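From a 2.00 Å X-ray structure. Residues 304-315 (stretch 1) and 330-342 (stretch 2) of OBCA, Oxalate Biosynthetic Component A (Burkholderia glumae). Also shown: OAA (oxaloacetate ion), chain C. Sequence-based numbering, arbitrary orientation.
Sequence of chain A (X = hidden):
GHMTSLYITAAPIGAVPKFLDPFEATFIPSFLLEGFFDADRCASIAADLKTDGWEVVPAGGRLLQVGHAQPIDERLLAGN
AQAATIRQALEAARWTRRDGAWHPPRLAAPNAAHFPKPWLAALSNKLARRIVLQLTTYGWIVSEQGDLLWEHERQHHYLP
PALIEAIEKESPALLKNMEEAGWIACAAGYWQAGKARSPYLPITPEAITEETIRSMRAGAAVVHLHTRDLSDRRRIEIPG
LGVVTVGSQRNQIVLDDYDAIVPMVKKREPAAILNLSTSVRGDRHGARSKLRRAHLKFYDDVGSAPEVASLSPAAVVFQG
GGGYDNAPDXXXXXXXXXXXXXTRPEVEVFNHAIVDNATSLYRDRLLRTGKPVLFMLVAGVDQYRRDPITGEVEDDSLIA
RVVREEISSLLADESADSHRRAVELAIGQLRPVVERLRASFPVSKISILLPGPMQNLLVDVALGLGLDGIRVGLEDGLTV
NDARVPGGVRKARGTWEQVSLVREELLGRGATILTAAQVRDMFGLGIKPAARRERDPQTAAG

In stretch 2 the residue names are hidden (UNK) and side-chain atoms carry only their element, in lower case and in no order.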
ATOM      1  N   SER A 304      16.960  -9.781  20.677  1.00 30.59           N
ATOM      2  CA  SER A 304      17.060  -8.333  20.502  1.00 31.27           C
ATOM      3  C   SER A 304      15.687  -7.671  20.448  1.00 28.79           C
ATOM      4  O   SER A 304      14.673  -8.339  20.299  1.00 27.76           O
ATOM      5  CB  SER A 304      17.816  -7.985  19.226  1.00 29.57           C
ATOM      6  OG  SER A 304      17.006  -8.239  18.094  1.00 33.66           O
ATOM      7  N   ALA A 305      15.677  -6.349  20.587  1.00 30.25           N
ATOM      8  CA  ALA A 305      14.504  -5.540  20.282  1.00 31.74           C
ATOM      9  C   ALA A 305      14.444  -5.322  18.761  1.00 29.91           C
ATOM     10  O   ALA A 305      15.424  -5.598  18.065  1.00 28.66           O
ATOM     11  CB  ALA A 305      14.587  -4.208  21.023  1.00 29.86           C
ATOM     12  N   PRO A 306      13.300  -4.843  18.230  1.00 26.56           N
ATOM     13  CA  PRO A 306      13.286  -4.575  16.782  1.00 28.26           C
ATOM     14  C   PRO A 306      14.366  -3.562  16.390  1.00 28.90           C
ATOM     15  O   PRO A 306      14.672  -2.653  17.174  1.00 26.40           O
ATOM     16  CB  PRO A 306      11.882  -3.990  16.543  1.00 24.10           C
ATOM     17  CG  PRO A 306      11.041  -4.615  17.613  1.00 25.89           C
ATOM     18  CD  PRO A 306      11.964  -4.684  18.833  1.00 26.87           C
ATOM     19  N   GLU A 307      14.945  -3.732  15.203  1.00 26.15           N
ATOM     20  CA  GLU A 307      16.065  -2.902  14.766  1.00 26.23           C
ATOM     21  C   GLU A 307      15.648  -1.444  14.569  1.00 25.47           C
ATOM     22  O   GLU A 307      16.397  -0.521  14.883  1.00 22.75           O
ATOM     23  CB  GLU A 307      16.645  -3.426  13.443  1.00 27.23           C
ATOM     24  CG  GLU A 307      17.455  -4.737  13.545  1.00 29.33           C
ATOM     25  CD  GLU A 307      16.586  -5.990  13.650  1.00 30.56           C
ATOM     26  OE1 GLU A 307      15.353  -5.922  13.423  1.00 26.24           O
ATOM     27  OE2 GLU A 307      17.145  -7.063  13.954  1.00 29.49           O
ATOM     28  N   VAL A 308      14.459  -1.258  14.015  1.00 23.17           N
ATOM     29  CA  VAL A 308      13.984   0.056  13.608  1.00 23.61           C
ATOM     30  C   VAL A 308      12.506   0.128  13.954  1.00 23.40           C
ATOM     31  O   VAL A 308      11.827  -0.900  14.003  1.00 21.70           O
ATOM     32  CB  VAL A 308      14.205   0.275  12.089  1.00 23.96           C
ATOM     33  CG1 VAL A 308      13.613   1.611  11.599  1.00 20.05           C
ATOM     34  CG2 VAL A 308      15.699   0.204  11.747  1.00 23.59           C
ATOM     35  N   ALA A 309      12.010   1.329  14.233  1.00 23.40           N
ATOM     36  CA  ALA A 309      10.568   1.515  14.329  1.00 23.42           C
ATOM     37  C   ALA A 309      10.218   2.934  13.928  1.00 24.27           C
ATOM     38  O   ALA A 309      11.009   3.861  14.108  1.00 23.25           O
ATOM     39  CB  ALA A 309      10.056   1.212  15.723  1.00 18.14           C
ATOM     40  N   SER A 310       9.018   3.116  13.399  1.00 21.56           N
ATOM     41  CA  SER A 310       8.666   4.426  12.882  1.00 21.31           C
ATOM     42  C   SER A 310       8.376   5.436  14.010  1.00 24.48           C
ATOM     43  O   SER A 310       7.927   5.072  15.101  1.00 23.11           O
ATOM     44  CB  SER A 310       7.499   4.315  11.899  1.00 22.60           C
ATOM     45  OG  SER A 310       6.303   3.967  12.565  1.00 28.59           O
ATOM     46  N   LEU A 311       8.671   6.705  13.740  1.00 21.83           N
ATOM     47  CA  LEU A 311       8.451   7.788  14.700  1.00 22.35           C
ATOM     48  C   LEU A 311       8.135   9.063  13.915  1.00 26.66           C
ATOM     49  O   LEU A 311       8.892   9.453  13.018  1.00 23.81           O
ATOM     50  CB  LEU A 311       9.700   7.976  15.579  1.00 20.91           C
ATOM     51  CG  LEU A 311       9.566   8.900  16.793  1.00 26.68           C
ATOM     52  CD1 LEU A 311      10.501   8.449  17.923  1.00 28.75           C
ATOM     53  CD2 LEU A 311       9.843  10.359  16.422  1.00 25.67           C
ATOM     54  N   SER A 312       7.011   9.696  14.235  1.00 22.98           N
ATOM     55  CA  SER A 312       6.599  10.926  13.565  1.00 25.03           C
ATOM     56  C   SER A 312       6.457  12.042  14.603  1.00 24.84           C
ATOM     57  O   SER A 312       5.535  12.019  15.399  1.00 23.39           O
ATOM     58  CB  SER A 312       5.259  10.724  12.850  1.00 25.86           C
ATOM     59  OG  SER A 312       5.347   9.764  11.808  1.00 28.33           O
ATOM     60  N   PRO A 313       7.367  13.025  14.592  1.00 23.15           N
ATOM     61  CA  PRO A 313       7.397  13.979  15.709  1.00 25.14           C
ATOM     62  C   PRO A 313       6.520  15.230  15.523  1.00 26.59           C
ATOM     63  O   PRO A 313       6.945  16.339  15.871  1.00 23.26           O
ATOM     64  CB  PRO A 313       8.884  14.357  15.801  1.00 27.09           C
ATOM     65  CG  PRO A 313       9.388  14.221  14.379  1.00 26.11           C
ATOM     66  CD  PRO A 313       8.571  13.111  13.739  1.00 22.60           C
ATOM     67  N   ALA A 314       5.321  15.030  14.976  1.00 22.61           N
ATOM     68  CA  ALA A 314       4.262  16.028  14.935  1.00 26.19           C
ATOM     69  C   ALA A 314       2.998  15.270  14.606  1.00 25.88           C
ATOM     70  O   ALA A 314       3.065  14.114  14.160  1.00 24.37           O
ATOM     71  CB  ALA A 314       4.524  17.090  13.852  1.00 19.46           C
ATOM     72  N   ALA A 315       1.853  15.923  14.796  1.00 20.31           N
ATOM     73  CA  ALA A 315       0.576  15.374  14.355  1.00 22.77           C
ATOM     74  C   ALA A 315       0.644  15.084  12.857  1.00 21.68           C
ATOM     75  O   ALA A 315       1.234  15.858  12.093  1.00 22.47           O
ATOM     76  CB  ALA A 315      -0.554  16.352  14.647  1.00 22.53           C
ATOM     77  N   UNK A 330       3.844  12.177  24.760  1.00 29.22           N
ATOM     78  CA  UNK A 330       3.968  10.874  24.121  1.00 23.10           C
ATOM     79  C   UNK A 330       5.357  10.674  23.501  1.00 24.42           C
ATOM     80  O   UNK A 330       5.997   9.636  23.703  1.00 23.82           O
ATOM     81  c   UNK A 330       2.906  10.727  23.045  1.00 24.15           C
ATOM     82  c   UNK A 330       3.546   7.383  20.436  1.00 24.10           C
ATOM     83  c   UNK A 330       3.452   9.759  20.795  1.00 24.91           C
ATOM     84  c   UNK A 330       3.042   8.262  22.614  1.00 23.49           C
ATOM     85  c   UNK A 330       3.655   8.673  19.946  1.00 26.04           C
ATOM     86  c   UNK A 330       3.244   7.173  21.772  1.00 29.02           C
ATOM     87  c   UNK A 330       3.137   9.560  22.133  1.00 25.03           C
ATOM     88  N   UNK A 331       5.825  11.668  22.754  1.00 23.39           N
ATOM     89  CA  UNK A 331       7.121  11.552  22.085  1.00 25.65           C
ATOM     90  C   UNK A 331       8.287  11.446  23.063  1.00 25.44           C
ATOM     91  O   UNK A 331       9.252  10.707  22.817  1.00 23.52           O
ATOM     92  c   UNK A 331       7.327  12.692  21.084  1.00 26.13           C
ATOM     93  c   UNK A 331       6.425  12.566  19.851  1.00 24.57           C
ATOM     94  c   UNK A 331       6.933  11.442  18.946  1.00 27.64           C
ATOM     95  c   UNK A 331       6.334  13.890  19.083  1.00 25.78           C
ATOM     96  N   UNK A 332       8.200  12.162  24.180  1.00 25.08           N
ATOM     97  CA  UNK A 332       9.217  12.041  25.232  1.00 23.43           C
ATOM     98  C   UNK A 332       9.327  10.589  25.697  1.00 23.22           C
ATOM     99  O   UNK A 332      10.436  10.054  25.861  1.00 23.94           O
ATOM    100  c   UNK A 332       9.935  12.865  27.531  1.00 29.00           C
ATOM    101  o   UNK A 332       9.580  12.454  28.657  1.00 29.53           O
ATOM    102  o   UNK A 332      11.111  13.203  27.287  1.00 26.81           O
ATOM    103  c   UNK A 332       8.899  12.962  26.415  1.00 26.12           C
ATOM    104  N   UNK A 333       8.173   9.959  25.894  1.00 22.56           N
ATOM    105  CA  UNK A 333       8.099   8.559  26.301  1.00 26.69           C
ATOM    106  C   UNK A 333       8.635   7.607  25.212  1.00 27.20           C
ATOM    107  O   UNK A 333       9.382   6.668  25.519  1.00 26.38           O
ATOM    108  c   UNK A 333       6.659   8.195  26.676  1.00 26.41           C
ATOM    109  N   UNK A 334       8.235   7.828  23.958  1.00 25.44           N
ATOM    110  CA  UNK A 334       8.773   7.042  22.837  1.00 26.09           C
ATOM    111  C   UNK A 334      10.292   7.078  22.796  1.00 25.38           C
ATOM    112  O   UNK A 334      10.943   6.027  22.815  1.00 26.43           O
ATOM    113  c   UNK A 334       8.224   7.533  21.482  1.00 22.68           C
ATOM    114  c   UNK A 334       6.368   5.775  21.281  1.00 30.02           C
ATOM    115  c   UNK A 334       6.745   7.265  21.268  1.00 27.29           C
ATOM    116  n   UNK A 334       6.289   5.162  20.092  1.00 22.87           N
ATOM    117  o   UNK A 334       6.121   5.196  22.341  1.00 27.63           O
ATOM    118  N   UNK A 335      10.856   8.281  22.718  1.00 22.35           N
ATOM    119  CA  UNK A 335      12.306   8.415  22.615  1.00 26.95           C
ATOM    120  C   UNK A 335      13.009   7.731  23.784  1.00 28.51           C
ATOM    121  O   UNK A 335      13.999   7.026  23.573  1.00 26.31           O
ATOM    122  c   UNK A 335      12.738   9.884  22.522  1.00 26.51           C
ATOM    123  c   UNK A 335      11.696  11.898  19.458  1.00 27.30           C
ATOM    124  c   UNK A 335      13.682  10.119  20.206  1.00 26.93           C
ATOM    125  c   UNK A 335      11.716  11.357  20.743  1.00 27.92           C
ATOM    126  c   UNK A 335      13.669  10.647  18.914  1.00 27.56           C
ATOM    127  c   UNK A 335      12.674  11.535  18.539  1.00 23.88           C
ATOM    128  c   UNK A 335      12.706  10.454  21.121  1.00 25.53           C
ATOM    129  N   UNK A 336      12.506   7.940  25.005  1.00 29.15           N
ATOM    130  CA  UNK A 336      13.066   7.279  26.195  1.00 24.61           C
ATOM    131  C   UNK A 336      13.092   5.771  25.979  1.00 27.38           C
ATOM    132  O   UNK A 336      14.068   5.094  26.292  1.00 26.61           O
ATOM    133  o   UNK A 336      12.024   9.102  29.244  1.00 42.86           O
ATOM    134  c   UNK A 336      12.198   7.561  27.425  1.00 31.83           C
ATOM    135  c   UNK A 336      12.644   8.792  28.192  1.00 42.13           C
ATOM    136  o   UNK A 336      13.603   9.450  27.735  1.00 38.46           O
ATOM    137  N   UNK A 337      12.005   5.247  25.437  1.00 26.20           N
ATOM    138  CA  UNK A 337      11.900   3.810  25.231  1.00 27.54           C
ATOM    139  C   UNK A 337      12.819   3.279  24.124  1.00 28.78           C
ATOM    140  O   UNK A 337      13.528   2.287  24.329  1.00 29.87           O
ATOM    141  c   UNK A 337      10.463   3.425  24.954  1.00 27.83           C
ATOM    142  n   UNK A 337      10.127  -0.109  24.055  1.00 37.15           N
ATOM    143  c   UNK A 337       9.800  -0.112  25.337  1.00 39.40           C
ATOM    144  c   UNK A 337      10.272   1.961  24.766  1.00 34.19           C
ATOM    145  c   UNK A 337      10.424   1.175  23.675  1.00 29.28           C
ATOM    146  n   UNK A 337       9.888   1.124  25.792  1.00 36.17           N
ATOM    147  N   UNK A 338      12.806   3.925  22.959  1.00 27.56           N
ATOM    148  CA  UNK A 338      13.669   3.513  21.853  1.00 28.94           C
ATOM    149  C   UNK A 338      15.120   3.486  22.351  1.00 34.17           C
ATOM    150  O   UNK A 338      15.856   2.514  22.123  1.00 28.90           O
ATOM    151  c   UNK A 338      11.049   4.335  20.368  1.00 24.13           C
ATOM    152  c   UNK A 338      10.033   4.167  18.192  1.00 25.38           C
ATOM    153  c   UNK A 338      13.572   4.486  20.669  1.00 25.03           C
ATOM    154  c   UNK A 338       9.912   4.247  19.567  1.00 24.83           C
ATOM    155  c   UNK A 338      12.430   4.268  18.421  1.00 26.78           C
ATOM    156  c   UNK A 338      11.295   4.179  17.615  1.00 26.47           C
ATOM    157  c   UNK A 338      12.322   4.333  19.808  1.00 26.14           C
ATOM    158  N   UNK A 339      15.522   4.549  23.047  1.00 28.66           N
ATOM    159  CA  UNK A 339      16.892   4.645  23.543  1.00 31.03           C
ATOM    160  C   UNK A 339      17.205   3.475  24.475  1.00 29.91           C
ATOM    161  O   UNK A 339      18.241   2.823  24.340  1.00 36.06           O
ATOM    162  c   UNK A 339      17.116   6.004  24.234  1.00 34.48           C
ATOM    163  o   UNK A 339      17.924   8.593  24.975  1.00 33.58           O
ATOM    164  o   UNK A 339      19.732   7.858  25.949  1.00 47.74           O
ATOM    165  c   UNK A 339      18.576   6.331  24.543  1.00 38.70           C
ATOM    166  c   UNK A 339      18.753   7.689  25.204  1.00 37.13           C
ATOM    167  N   UNK A 340      16.288   3.186  25.394  1.00 34.42           N
ATOM    168  CA  UNK A 340      16.469   2.101  26.355  1.00 36.04           C
ATOM    169  C   UNK A 340      16.602   0.704  25.727  1.00 39.74           C
ATOM    170  O   UNK A 340      17.492  -0.060  26.106  1.00 37.10           O
ATOM    171  n   UNK A 340      13.630  -1.560  29.060  1.00 52.57           N
ATOM    172  n   UNK A 340      11.517  -0.813  28.564  1.00 51.38           N
ATOM    173  n   UNK A 340      13.149   0.702  29.160  1.00 51.42           N
ATOM    174  c   UNK A 340      15.341   2.097  27.394  1.00 36.08           C
ATOM    175  c   UNK A 340      14.492   1.107  29.583  1.00 41.51           C
ATOM    176  c   UNK A 340      15.532   1.033  28.470  1.00 41.34           C
ATOM    177  c   UNK A 340      12.767  -0.556  28.933  1.00 55.33           C
ATOM    178  N   UNK A 341      15.730   0.362  24.779  1.00 34.29           N
ATOM    179  CA  UNK A 341      15.764  -0.993  24.217  1.00 33.01           C
ATOM    180  C   UNK A 341      16.698  -1.137  23.020  1.00 28.44           C
ATOM    181  O   UNK A 341      16.924  -2.245  22.544  1.00 37.65           O
ATOM    182  c   UNK A 341      14.365  -1.516  23.864  1.00 33.67           C
ATOM    183  c   UNK A 341      13.455  -1.419  25.059  1.00 35.16           C
ATOM    184  c   UNK A 341      13.780  -0.742  22.666  1.00 31.04           C
ATOM    185  N   UNK A 342      17.245  -0.027  22.537  1.00 30.54           N
ATOM    186  CA  UNK A 342      18.157  -0.071  21.404  1.00 32.77           C
ATOM    187  C   UNK A 342      17.494  -0.164  20.028  1.00 37.45           C
ATOM    188  O   UNK A 342      18.059  -0.749  19.093  1.00 33.73           O
TER
HETATM  189  O1  OAA C 602       4.648   5.117  11.071  1.00 34.84           O
HETATM  190  O2  OAA C 602       4.171   3.407   9.657  1.00 27.38           O
HETATM  191  O4  OAA C 602       0.220   5.623   7.024  1.00 33.56           O
HETATM  192  O5  OAA C 602       0.235   6.293   9.224  1.00 36.32           O
HETATM  193  O3  OAA C 602       2.162   3.716   7.862  1.00 31.31           O
HETATM  194  C1  OAA C 602       3.982   4.637  10.050  1.00 29.88           C
HETATM  195  C2  OAA C 602       2.997   5.543   9.344  1.00 29.72           C
HETATM  196  C3  OAA C 602       1.985   4.859   8.453  1.00 28.77           C
HETATM  197  C4  OAA C 602       0.740   5.623   8.227  1.00 25.58           C
HETATM  198  O   HOH W   1      17.723  -3.945  17.972  1.00 40.08           O
HETATM  199  O   HOH W   2      18.140  -5.079  21.097  1.00 41.34           O
HETATM  200  O   HOH W   3      18.810  -0.966  16.407  1.00 30.98           O
HETATM  201  O   HOH W   4       6.755   6.483  17.736  1.00 26.42           O

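Stretch 2 is helical from position 330 to 341 and runs nearly antiparallel to the strand 308-311, at 170° between their directions. Position 330 carries one carbon followed by a ring of six carbons; the ring makes no contact with stretch 1. It is Phe 330. Position 331 has four carbons, forked at the second. One fork tip lies 3.5 Å from Pro 313 CA and the other 4.0 Å from Leu 311 CD2. Two branches on a second carbon that itself follows a plain methylene give Leu 331, whose CD1 and CD2 are these two tips.

At 332 two carbons, the second bearing two oxygens, form a short carboxylate out of reach of stretch 1: Asp 332. Position 333 has a single carbon and is likewise remote: Ala 333. Position 334 has three carbons, the third carrying one oxygen and one nitrogen. The nitrogen accounts for an amide rather than a carboxylate, and CB comes 4.3 Å from Leu 311 CD1. This is Gln 334; its NE2 donates to water 4 at 2.7 Å, and that water donates to Ser 310 O at 3.2 Å.

Position 335 again shows one carbon and a six-carbon ring without a hydroxyl oxygen. Its CA-to-CB bond points sideways, yet the ring reaches Leu 311, and the residue is Phe 335. Leu 311 CD1 sits over the ring face, 3.9 Å from its centroid and 12° off the normal, a CH-pi contact, while Leu 311 CD2 is 3.7 Å from Phe 335 CZ.

Two carbons and two terminal oxygens at 336, exposed and far from stretch 1, identify Asp 336. Position 337 has one carbon and a five-membered ring of three carbons and two nitrogens, an imidazole: His 337, also without a contact here. Position 338 has one carbon and a six-carbon ring; its CA-to-CB bond points toward stretch 1, and Ala 309 and Leu 311 lie against the ring. It is Phe 338. Its CE2 lies 3.7 Å from Ala 309 CB, and Leu 311 CD1 covers one face, whereas Ala 309 O and Ser 310 O approach the ring edge.

Three carbons ending in two oxygens make position 339 Glu 339. At 340 three carbons, a nitrogen and a carbon with two more nitrogens spell a guanidinium, Arg 340; both side chains are exposed and make no contact. Position 341 has one carbon bearing two others, packed on Ala 305: Val 341, with CG2 3.9 Å from Ala 305 CB. Position 342 has no side-chain atoms and a positive phi; a CB would jam against the preceding carbonyl oxygen. It is Gly 342.

No direct hydrogen bond joins the stretches. Leu 311 inserts its methyl groups among Leu 331, Phe 335 and Phe 338, and smaller apolar contacts extend the seam toward Pro 313 and Ala 305. Water completes the join: water 3 donates to Glu 307 O at 2.9 Å and to Gly 342 O at 2.8 Å.

Stretch 2, residues 330-342: FLDAQFDHFERVG
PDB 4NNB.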